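Local coordinates for protein tartrate dehydrogenase/decarboxylase (Pseudomonas putida, PDB 3FLK) that oxidises tartrate with NAD and a divalent metal ion, converts meso-tartrate to D-glycerate and oxidatively decarboxylates D-malate to pyruvate, at residues A[262-267]-A[295-300]; A[132-137]-A[243-248]. The protein carries 1 engineered substitution. All coordinates share one frame; numbering follows the deposited sequence.

Interaction 1: residues A[262-267]-A[295-300]. With NAI (1,4-dihydronicotinamide adenine dinucleotide), chain F.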
ATOM      1  N   ILE A 262       4.053 -14.137   4.342  1.00 17.12           N
ATOM      2  CA  ILE A 262       3.024 -13.622   5.248  1.00 17.11           C
ATOM      3  C   ILE A 262       2.650 -14.658   6.315  1.00 16.53           C
ATOM      4  O   ILE A 262       1.913 -14.358   7.254  1.00 16.76           O
ATOM      5  CB  ILE A 262       1.753 -13.084   4.494  1.00 17.42           C
ATOM      6  CG1 ILE A 262       0.767 -14.208   4.114  1.00 18.05           C
ATOM      7  CG2 ILE A 262       2.138 -12.185   3.303  1.00 18.06           C
ATOM      8  CD1 ILE A 262       1.251 -15.202   3.074  1.00 19.59           C
ATOM      9  N   GLY A 263       3.192 -15.868   6.175  1.00 15.89           N
ATOM     10  CA  GLY A 263       2.813 -16.999   7.020  1.00 15.14           C
ATOM     11  C   GLY A 263       3.299 -16.985   8.461  1.00 14.57           C
ATOM     12  O   GLY A 263       2.866 -17.815   9.261  1.00 14.47           O
ATOM     13  N   ILE A 264       4.189 -16.052   8.800  1.00 13.95           N
ATOM     14  CA  ILE A 264       4.742 -15.980  10.160  1.00 13.62           C
ATOM     15  C   ILE A 264       4.265 -14.771  10.981  1.00 13.46           C
ATOM     16  O   ILE A 264       4.456 -14.732  12.199  1.00 13.28           O
ATOM     17  CB  ILE A 264       6.302 -16.032  10.166  1.00 13.65           C
ATOM     18  CG1 ILE A 264       6.900 -14.769   9.538  1.00 13.39           C
ATOM     19  CG2 ILE A 264       6.812 -17.308   9.476  1.00 13.33           C
ATOM     20  CD1 ILE A 264       8.366 -14.539   9.876  1.00 13.98           C
ATOM     21  N   ALA A 265       3.632 -13.808  10.317  1.00 13.14           N
ATOM     22  CA  ALA A 265       3.298 -12.518  10.925  1.00 13.07           C
ATOM     23  C   ALA A 265       2.126 -12.586  11.912  1.00 13.03           C
ATOM     24  O   ALA A 265       0.993 -12.874  11.515  1.00 12.94           O
ATOM     25  CB  ALA A 265       3.027 -11.481   9.842  1.00 12.89           C
ATOM     26  N   PRO A 266       2.399 -12.323  13.204  1.00 13.05           N
ATOM     27  CA  PRO A 266       1.364 -12.346  14.226  1.00 13.18           C
ATOM     28  C   PRO A 266       0.727 -10.973  14.446  1.00 13.52           C
ATOM     29  O   PRO A 266       1.249  -9.960  13.969  1.00 13.23           O
ATOM     30  CB  PRO A 266       2.150 -12.746  15.469  1.00 13.20           C
ATOM     31  CG  PRO A 266       3.455 -12.055  15.290  1.00 12.89           C
ATOM     32  CD  PRO A 266       3.716 -12.006  13.790  1.00 13.06           C
ATOM     33  N   SER A 267      -0.382 -10.944  15.176  1.00 14.18           N
ATOM     34  CA  SER A 267      -1.001  -9.679  15.556  1.00 15.10           C
ATOM     35  C   SER A 267      -1.668  -9.732  16.925  1.00 15.20           C
ATOM     36  O   SER A 267      -2.320 -10.722  17.284  1.00 15.75           O
ATOM     37  CB  SER A 267      -1.989  -9.202  14.493  1.00 15.21           C
ATOM     38  OG  SER A 267      -3.241  -9.833  14.630  1.00 17.21           O
ATOM     39  N   ILE A 295      -0.953 -27.345   4.315  1.00 16.53           N
ATOM     40  CA  ILE A 295       0.365 -26.770   4.031  1.00 15.65           C
ATOM     41  C   ILE A 295       0.462 -25.343   4.573  1.00 14.89           C
ATOM     42  O   ILE A 295       1.499 -24.694   4.444  1.00 14.63           O
ATOM     43  CB  ILE A 295       0.708 -26.780   2.521  1.00 15.84           C
ATOM     44  CG1 ILE A 295      -0.384 -26.068   1.709  1.00 16.06           C
ATOM     45  CG2 ILE A 295       0.972 -28.215   2.034  1.00 16.26           C
ATOM     46  CD1 ILE A 295       0.050 -25.646   0.323  1.00 17.49           C
ATOM     47  N   ALA A 296      -0.628 -24.870   5.177  1.00 13.95           N
ATOM     48  CA  ALA A 296      -0.657 -23.562   5.827  1.00 13.35           C
ATOM     49  C   ALA A 296       0.424 -23.454   6.901  1.00 12.81           C
ATOM     50  O   ALA A 296       0.587 -24.355   7.723  1.00 12.49           O
ATOM     51  CB  ALA A 296      -2.036 -23.294   6.426  1.00 13.18           C
ATOM     52  N   ASN A 297       1.171 -22.355   6.864  1.00 12.35           N
ATOM     53  CA  ASN A 297       2.182 -22.042   7.871  1.00 12.07           C
ATOM     54  C   ASN A 297       1.503 -21.716   9.204  1.00 11.88           C
ATOM     55  O   ASN A 297       0.702 -20.779   9.274  1.00 11.85           O
ATOM     56  CB  ASN A 297       3.033 -20.852   7.393  1.00 12.11           C
ATOM     57  CG  ASN A 297       4.337 -20.703   8.157  1.00 12.15           C
ATOM     58  OD1 ASN A 297       4.472 -21.170   9.285  1.00 12.61           O
ATOM     59  ND2 ASN A 297       5.311 -20.047   7.534  1.00 12.05           N
ATOM     60  N   PRO A 298       1.795 -22.506  10.260  1.00 11.76           N
ATOM     61  CA  PRO A 298       1.200 -22.250  11.570  1.00 11.58           C
ATOM     62  C   PRO A 298       1.992 -21.282  12.457  1.00 11.47           C
ATOM     63  O   PRO A 298       1.551 -20.989  13.573  1.00 11.36           O
ATOM     64  CB  PRO A 298       1.195 -23.637  12.211  1.00 11.65           C
ATOM     65  CG  PRO A 298       2.419 -24.300  11.646  1.00 11.66           C
ATOM     66  CD  PRO A 298       2.662 -23.702  10.279  1.00 11.68           C
ATOM     67  N   ILE A 299       3.138 -20.795  11.982  1.00 11.24           N
ATOM     68  CA  ILE A 299       4.006 -19.957  12.822  1.00 11.32           C
ATOM     69  C   ILE A 299       3.325 -18.652  13.260  1.00 11.42           C
ATOM     70  O   ILE A 299       3.465 -18.238  14.413  1.00 11.43           O
ATOM     71  CB  ILE A 299       5.401 -19.696  12.179  1.00 11.27           C
ATOM     72  CG1 ILE A 299       6.204 -21.005  12.107  1.00 11.50           C
ATOM     73  CG2 ILE A 299       6.180 -18.641  12.977  1.00 10.74           C
ATOM     74  CD1 ILE A 299       7.514 -20.911  11.336  1.00 11.08           C
ATOM     75  N   ALA A 300       2.575 -18.030  12.353  1.00 11.61           N
ATOM     76  CA  ALA A 300       1.832 -16.805  12.669  1.00 11.82           C
ATOM     77  C   ALA A 300       0.880 -17.016  13.843  1.00 12.06           C
ATOM     78  O   ALA A 300       0.841 -16.207  14.772  1.00 12.19           O
ATOM     79  CB  ALA A 300       1.076 -16.302  11.445  1.00 11.66           C
TER
HETATM   80  PA  NAI F 402      -5.230 -14.448   2.907  1.00 11.31           P
HETATM   81  O1A NAI F 402      -4.291 -13.943   3.935  1.00 10.82           O
HETATM   82  O2A NAI F 402      -6.188 -15.423   3.459  1.00 10.78           O
HETATM   83  O5B NAI F 402      -4.395 -15.143   1.731  1.00 11.90           O
HETATM   84  C5B NAI F 402      -3.534 -14.423   0.877  1.00 11.66           C
HETATM   85  C4B NAI F 402      -2.497 -15.360   0.267  1.00 11.70           C
HETATM   86  O4B NAI F 402      -1.546 -15.727   1.249  1.00 12.22           O
HETATM   87  C3B NAI F 402      -3.122 -16.645  -0.259  1.00 12.08           C
HETATM   88  O3B NAI F 402      -2.498 -16.977  -1.476  1.00 12.34           O
HETATM   89  C2B NAI F 402      -2.803 -17.670   0.811  1.00 12.19           C
HETATM   90  O2B NAI F 402      -2.626 -18.963   0.280  1.00 13.09           O
HETATM   91  C1B NAI F 402      -1.535 -17.131   1.452  1.00 11.45           C
HETATM   92  N9A NAI F 402      -1.488 -17.446   2.890  1.00 11.38           N
HETATM   93  C8A NAI F 402      -2.208 -16.847   3.892  1.00 11.31           C
HETATM   94  N7A NAI F 402      -1.867 -17.428   5.063  1.00 10.91           N
HETATM   95  C5A NAI F 402      -0.947 -18.382   4.828  1.00 11.04           C
HETATM   96  C6A NAI F 402      -0.272 -19.265   5.666  1.00 10.81           C
HETATM   97  N6A NAI F 402      -0.489 -19.250   6.978  1.00 10.24           N
HETATM   98  N1A NAI F 402       0.636 -20.151   5.120  1.00 11.14           N
HETATM   99  C2A NAI F 402       0.874 -20.165   3.762  1.00 11.20           C
HETATM  100  N3A NAI F 402       0.201 -19.279   2.942  1.00 10.83           N
HETATM  101  C4A NAI F 402      -0.697 -18.407   3.464  1.00 10.60           C
HETATM  102  O3  NAI F 402      -5.957 -13.151   2.265  1.00 12.15           O
HETATM  103  PN  NAI F 402      -6.990 -13.096   1.026  1.00 12.74           P
HETATM  104  O1N NAI F 402      -6.753 -14.209   0.083  1.00 13.18           O
HETATM  105  O2N NAI F 402      -6.911 -11.715   0.497  1.00 12.90           O
HETATM  106  O5D NAI F 402      -8.418 -13.277   1.730  1.00 12.42           O
HETATM  107  C5D NAI F 402      -8.994 -14.548   1.953  1.00 12.90           C
HETATM  108  C4D NAI F 402     -10.148 -14.431   2.948  1.00 13.07           C
HETATM  109  O4D NAI F 402      -9.645 -14.137   4.238  1.00 12.93           O
HETATM  110  C3D NAI F 402     -11.133 -13.319   2.612  1.00 13.44           C
HETATM  111  O3D NAI F 402     -12.422 -13.797   2.911  1.00 12.91           O
HETATM  112  C2D NAI F 402     -10.768 -12.192   3.562  1.00 13.56           C
HETATM  113  O2D NAI F 402     -11.872 -11.381   3.884  1.00 13.91           O
HETATM  114  C1D NAI F 402     -10.261 -12.972   4.766  1.00 13.37           C
HETATM  115  N1N NAI F 402      -9.307 -12.259   5.638  1.00 13.49           N
HETATM  116  C2N NAI F 402      -9.554 -12.282   6.983  1.00 13.01           C
HETATM  117  C3N NAI F 402      -8.689 -11.655   7.873  1.00 13.82           C
HETATM  118  C7N NAI F 402      -8.836 -11.926   9.343  1.00 13.85           C
HETATM  119  O7N NAI F 402      -9.781 -12.875   9.786  1.00 14.18           O
HETATM  120  N7N NAI F 402      -8.070 -11.261  10.207  1.00 14.27           N
HETATM  121  C4N NAI F 402      -7.560 -11.003   7.376  1.00 13.81           C
HETATM  122  C5N NAI F 402      -7.310 -10.987   6.004  1.00 13.71           C
HETATM  123  C6N NAI F 402      -8.196 -11.626   5.136  1.00 13.50           C
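Gly263 O stands almost directly over one face of the Asn297 side-chain amide, 3.4 Å from Asn297 CG. On the same side of that plane, Ile264 CG2 comes to 3.7 Å from Asn297 ND2. The second flat group is the adenine of NAI. One of its faces is covered by segment 262-267: Ile262 CD1 sits over the ring nitrogen, 3.5 Å from NAI N9A, and Gly263 CA lies above the amino group. Its N1/N6 edge meets the backbone of Asn297, with Asn297 N donating to NAI N1A (2.9 Å, 162°) and NAI N6A donating to Asn297 O (3.0 Å, 160°). This two-bond pairing reads the adenine edge, and the loops thus form the adenine end of the dinucleotide site in this member of the isocitrate/isopropylmalate dehydrogenase family. While its backbone pairs with adenine, the Asn297 side chain makes an Asx turn at the start of helix 299-313. With CG anti to the backbone N (chi1 -163°), Asn297 OD1 accepts from Ile299 N at 3.0 Å, the donor lying above the amide plane. The next N-H of the helix is taken from across the contact, as Ala300 N donates to Gly263 O over 3.1 Å. Ala300 CA makes a CA-H...O contact with Ile264 O, and its methyl CB touches the carbonyl oxygens of Gly263 and Ala265. Ile264 and Ile299 lie side by side, CG2 against CG2 at 3.8 Å. Asn297 ND2 is engaged by Asp342, while Ile262 also packs on Ile226 of the second subunit.

Interaction 2: residues A[132-137]-A[243-248]. With OXL (oxalate ion), chain G.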
ATOM      1  N   VAL A 132       4.718  -2.600  13.422  1.00 14.01           N
ATOM      2  CA  VAL A 132       3.620  -1.773  12.941  1.00 13.28           C
ATOM      3  C   VAL A 132       2.600  -1.607  14.062  1.00 12.91           C
ATOM      4  O   VAL A 132       2.122  -2.589  14.632  1.00 12.80           O
ATOM      5  CB  VAL A 132       2.958  -2.376  11.677  1.00 13.24           C
ATOM      6  CG1 VAL A 132       1.726  -1.567  11.256  1.00 13.09           C
ATOM      7  CG2 VAL A 132       3.968  -2.458  10.538  1.00 13.12           C
ATOM      8  N   VAL A 133       2.304  -0.351  14.388  1.00 12.52           N
ATOM      9  CA  VAL A 133       1.284  -0.001  15.365  1.00 12.21           C
ATOM     10  C   VAL A 133       0.108   0.563  14.568  1.00 12.28           C
ATOM     11  O   VAL A 133       0.178   1.672  14.031  1.00 11.93           O
ATOM     12  CB  VAL A 133       1.812   1.030  16.404  1.00 12.33           C
ATOM     13  CG1 VAL A 133       0.728   1.404  17.407  1.00 11.79           C
ATOM     14  CG2 VAL A 133       3.041   0.479  17.133  1.00 12.20           C
ATOM     15  N   ARG A 134      -0.957  -0.226  14.478  1.00 12.29           N
ATOM     16  CA  ARG A 134      -2.087   0.090  13.609  1.00 12.67           C
ATOM     17  C   ARG A 134      -3.319   0.492  14.417  1.00 12.74           C
ATOM     18  O   ARG A 134      -3.733  -0.226  15.330  1.00 12.73           O
ATOM     19  CB  ARG A 134      -2.393  -1.118  12.711  1.00 12.64           C
ATOM     20  CG  ARG A 134      -3.687  -1.037  11.909  1.00 12.94           C
ATOM     21  CD  ARG A 134      -4.096  -2.418  11.425  1.00 14.42           C
ATOM     22  NE  ARG A 134      -5.339  -2.396  10.656  1.00 14.87           N
ATOM     23  CZ  ARG A 134      -6.023  -3.478  10.299  1.00 15.29           C
ATOM     24  NH1 ARG A 134      -5.593  -4.686  10.643  1.00 16.42           N
ATOM     25  NH2 ARG A 134      -7.141  -3.354   9.596  1.00 14.94           N
ATOM     26  N   GLU A 135      -3.899   1.643  14.075  1.00 12.96           N
ATOM     27  CA  GLU A 135      -5.158   2.080  14.675  1.00 13.40           C
ATOM     28  C   GLU A 135      -6.254   1.094  14.275  1.00 13.44           C
ATOM     29  O   GLU A 135      -6.391   0.752  13.101  1.00 13.36           O
ATOM     30  CB  GLU A 135      -5.513   3.505  14.235  1.00 13.46           C
ATOM     31  CG  GLU A 135      -6.481   4.229  15.182  1.00 14.42           C
ATOM     32  CD  GLU A 135      -7.873   3.606  15.203  1.00 15.10           C
ATOM     33  OE1 GLU A 135      -8.429   3.342  14.113  1.00 16.16           O
ATOM     34  OE2 GLU A 135      -8.405   3.366  16.310  1.00 15.55           O
ATOM     35  N   ASN A 136      -7.039   0.658  15.256  1.00 13.72           N
ATOM     36  CA  ASN A 136      -7.874  -0.528  15.093  1.00 14.26           C
ATOM     37  C   ASN A 136      -9.389  -0.324  15.282  1.00 14.87           C
ATOM     38  O   ASN A 136     -10.148  -1.299  15.250  1.00 15.01           O
ATOM     39  CB  ASN A 136      -7.364  -1.609  16.056  1.00 14.19           C
ATOM     40  CG  ASN A 136      -7.526  -3.016  15.517  1.00 13.48           C
ATOM     41  OD1 ASN A 136      -7.421  -3.259  14.314  1.00 12.45           O
ATOM     42  ND2 ASN A 136      -7.755  -3.962  16.422  1.00 12.77           N
ATOM     43  N   THR A 137      -9.832   0.923  15.474  1.00 15.21           N
ATOM     44  CA  THR A 137     -11.251   1.184  15.801  1.00 15.83           C
ATOM     45  C   THR A 137     -11.975   2.232  14.939  1.00 16.01           C
ATOM     46  O   THR A 137     -13.198   2.374  15.039  1.00 16.20           O
ATOM     47  CB  THR A 137     -11.453   1.583  17.292  1.00 15.81           C
ATOM     48  OG1 THR A 137     -10.700   2.767  17.582  1.00 16.79           O
ATOM     49  CG2 THR A 137     -11.043   0.453  18.236  1.00 15.80           C
ATOM     50  N   ALA A 243       0.316   3.929  12.029  1.00 11.62           N
ATOM     51  CA  ALA A 243      -0.527   4.084  10.846  1.00 11.89           C
ATOM     52  C   ALA A 243      -2.012   3.962  11.165  1.00 11.97           C
ATOM     53  O   ALA A 243      -2.395   3.391  12.189  1.00 12.07           O
ATOM     54  CB  ALA A 243      -0.127   3.060   9.777  1.00 11.74           C
ATOM     55  N   SER A 244      -2.839   4.507  10.273  1.00 12.11           N
ATOM     56  CA  SER A 244      -4.295   4.371  10.341  1.00 12.43           C
ATOM     57  C   SER A 244      -4.721   2.925  10.064  1.00 12.50           C
ATOM     58  O   SER A 244      -3.892   2.084   9.704  1.00 12.58           O
ATOM     59  CB  SER A 244      -4.945   5.290   9.308  1.00 12.36           C
ATOM     60  OG  SER A 244      -4.642   4.835   7.996  1.00 12.51           O
ATOM     61  N   ASN A 245      -6.017   2.657  10.213  1.00 12.72           N
ATOM     62  CA  ASN A 245      -6.591   1.322  10.010  1.00 12.90           C
ATOM     63  C   ASN A 245      -6.202   0.693   8.673  1.00 12.86           C
ATOM     64  O   ASN A 245      -5.697  -0.436   8.632  1.00 12.84           O
ATOM     65  CB  ASN A 245      -8.118   1.383  10.142  1.00 13.14           C
ATOM     66  CG  ASN A 245      -8.703   0.165  10.835  1.00 13.75           C
ATOM     67  OD1 ASN A 245      -8.179  -0.947  10.733  1.00 14.35           O
ATOM     68  ND2 ASN A 245      -9.807   0.372  11.546  1.00 13.80           N
ATOM     69  N   LEU A 246      -6.425   1.432   7.589  1.00 12.58           N
ATOM     70  CA  LEU A 246      -6.098   0.964   6.241  1.00 12.64           C
ATOM     71  C   LEU A 246      -4.594   0.889   5.964  1.00 12.32           C
ATOM     72  O   LEU A 246      -4.101  -0.123   5.450  1.00 12.07           O
ATOM     73  CB  LEU A 246      -6.779   1.842   5.182  1.00 12.70           C
ATOM     74  CG  LEU A 246      -6.402   1.603   3.710  1.00 13.24           C
ATOM     75  CD1 LEU A 246      -6.814   0.208   3.244  1.00 12.77           C
ATOM     76  CD2 LEU A 246      -7.030   2.671   2.827  1.00 13.08           C
ATOM     77  N   PHE A 247      -3.873   1.962   6.281  1.00 12.12           N
ATOM     78  CA  PHE A 247      -2.440   2.015   5.988  1.00 11.95           C
ATOM     79  C   PHE A 247      -1.666   0.957   6.778  1.00 11.82           C
ATOM     80  O   PHE A 247      -0.755   0.323   6.239  1.00 11.90           O
ATOM     81  CB  PHE A 247      -1.864   3.424   6.210  1.00 12.08           C
ATOM     82  CG  PHE A 247      -2.375   4.464   5.233  1.00 12.03           C
ATOM     83  CD1 PHE A 247      -3.049   4.091   4.064  1.00 12.59           C
ATOM     84  CD2 PHE A 247      -2.150   5.816   5.468  1.00 12.34           C
ATOM     85  CE1 PHE A 247      -3.513   5.054   3.163  1.00 12.35           C
ATOM     86  CE2 PHE A 247      -2.608   6.789   4.572  1.00 12.09           C
ATOM     87  CZ  PHE A 247      -3.292   6.407   3.421  1.00 11.99           C
ATOM     88  N   GLY A 248      -2.053   0.755   8.038  1.00 11.76           N
ATOM     89  CA  GLY A 248      -1.479  -0.293   8.883  1.00 11.69           C
ATOM     90  C   GLY A 248      -1.763  -1.694   8.366  1.00 11.80           C
ATOM     91  O   GLY A 248      -0.902  -2.573   8.431  1.00 11.36           O
TER
HETATM   92  C1  OXL G 403      -7.377  -7.307   7.251  1.00 24.02           C
HETATM   93  C2  OXL G 403      -6.553  -7.216   8.460  1.00 23.97           C
HETATM   94  O1  OXL G 403      -6.817  -7.569   6.158  1.00 22.59           O
HETATM   95  O2  OXL G 403      -7.090  -6.936   9.554  1.00 23.95           O
HETATM   96  O3  OXL G 403      -8.610  -7.108   7.331  1.00 24.70           O
HETATM   97  O4  OXL G 403      -5.320  -7.417   8.361  1.00 23.69           O
HETATM   98  O   HOH W   1      -7.529   4.643  11.706  1.00 16.09           O
HETATM   99  O   HOH W   2      -9.352  -2.971  12.141  1.00 16.31           O
HETATM  100  O   HOH W   3     -11.712  -1.663  13.166  1.00 18.75           O
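Arg134 reaches over the first turn of helix 245-258 and meets Asn245 with guanidinium and amide planes 66° apart. Its CG is anti to the backbone N and the chain runs extended to NE; CG passes 3.8 Å from Gly248 CA and NE reaches Asn245 O at 2.8 Å, on an in-plane lone pair of that carbonyl, though the oxygen is tilted out of the guanidinium plane. Asn245 OD1 receives two weak bonds, from Arg134 NE and from Arg134 NH2 (2.9 Å). Held by Asn245, the guanidinium presents NH1 to the oxalate ion, donating to OXL O2 almost straight (2.9 Å, 170°); Arg134 lines this pocket with Arg98, Arg108 and Asp249. Asn245 ND2 turns instead to Glu138 O. The Glu135 carboxylate stands nearly perpendicular to the Asn245 amide (87°); a water joins Glu135 OE1 to Asn245 N, while Glu135 OE2 takes both Thr137 N and, on its syn lone pair, Thr137 OG1. Behind the side chains the strands run parallel, a pairing that leads into the start of helix 245-258: Ala243 N donates to Val133 O and Glu135 N to Ala243 O, both at 3.0 Å. Ser244 is the N-cap, its OG accepting weakly from Phe247 N and also bonded to Glu140. Strand 129-135 lies between strands 105-111 and 240-243 of the large mixed sheet, with helix 165-181 packed on Val133, and Leu246 and Phe247 pack against Leu246 of the second subunit.

Overall arrangement
The two contacts serve different ends of one cofactor and substrate cleft: interaction 1 holds the adenine of NAI, and Arg134 of interaction 2 binds oxalate. Their centres lie 20 Å apart on opposite sides of the chain's centre, yet their nearest atoms approach to about 7 Å. Helix 245-258, which opens in interaction 2, carries Asp249 and Asp253, manganese ligands by similarity, and is followed in the chain by strand 266-270 of interaction 1. In the mixed sheet, strand 105-111 separates strands 266-270 and 129-135. The Arg134 side chain is about 5 Å from the bound magnesium ion, that of Ala265 about 9 Å. The second subunit contributes Asn194 to NAI and Lys192 to oxalate.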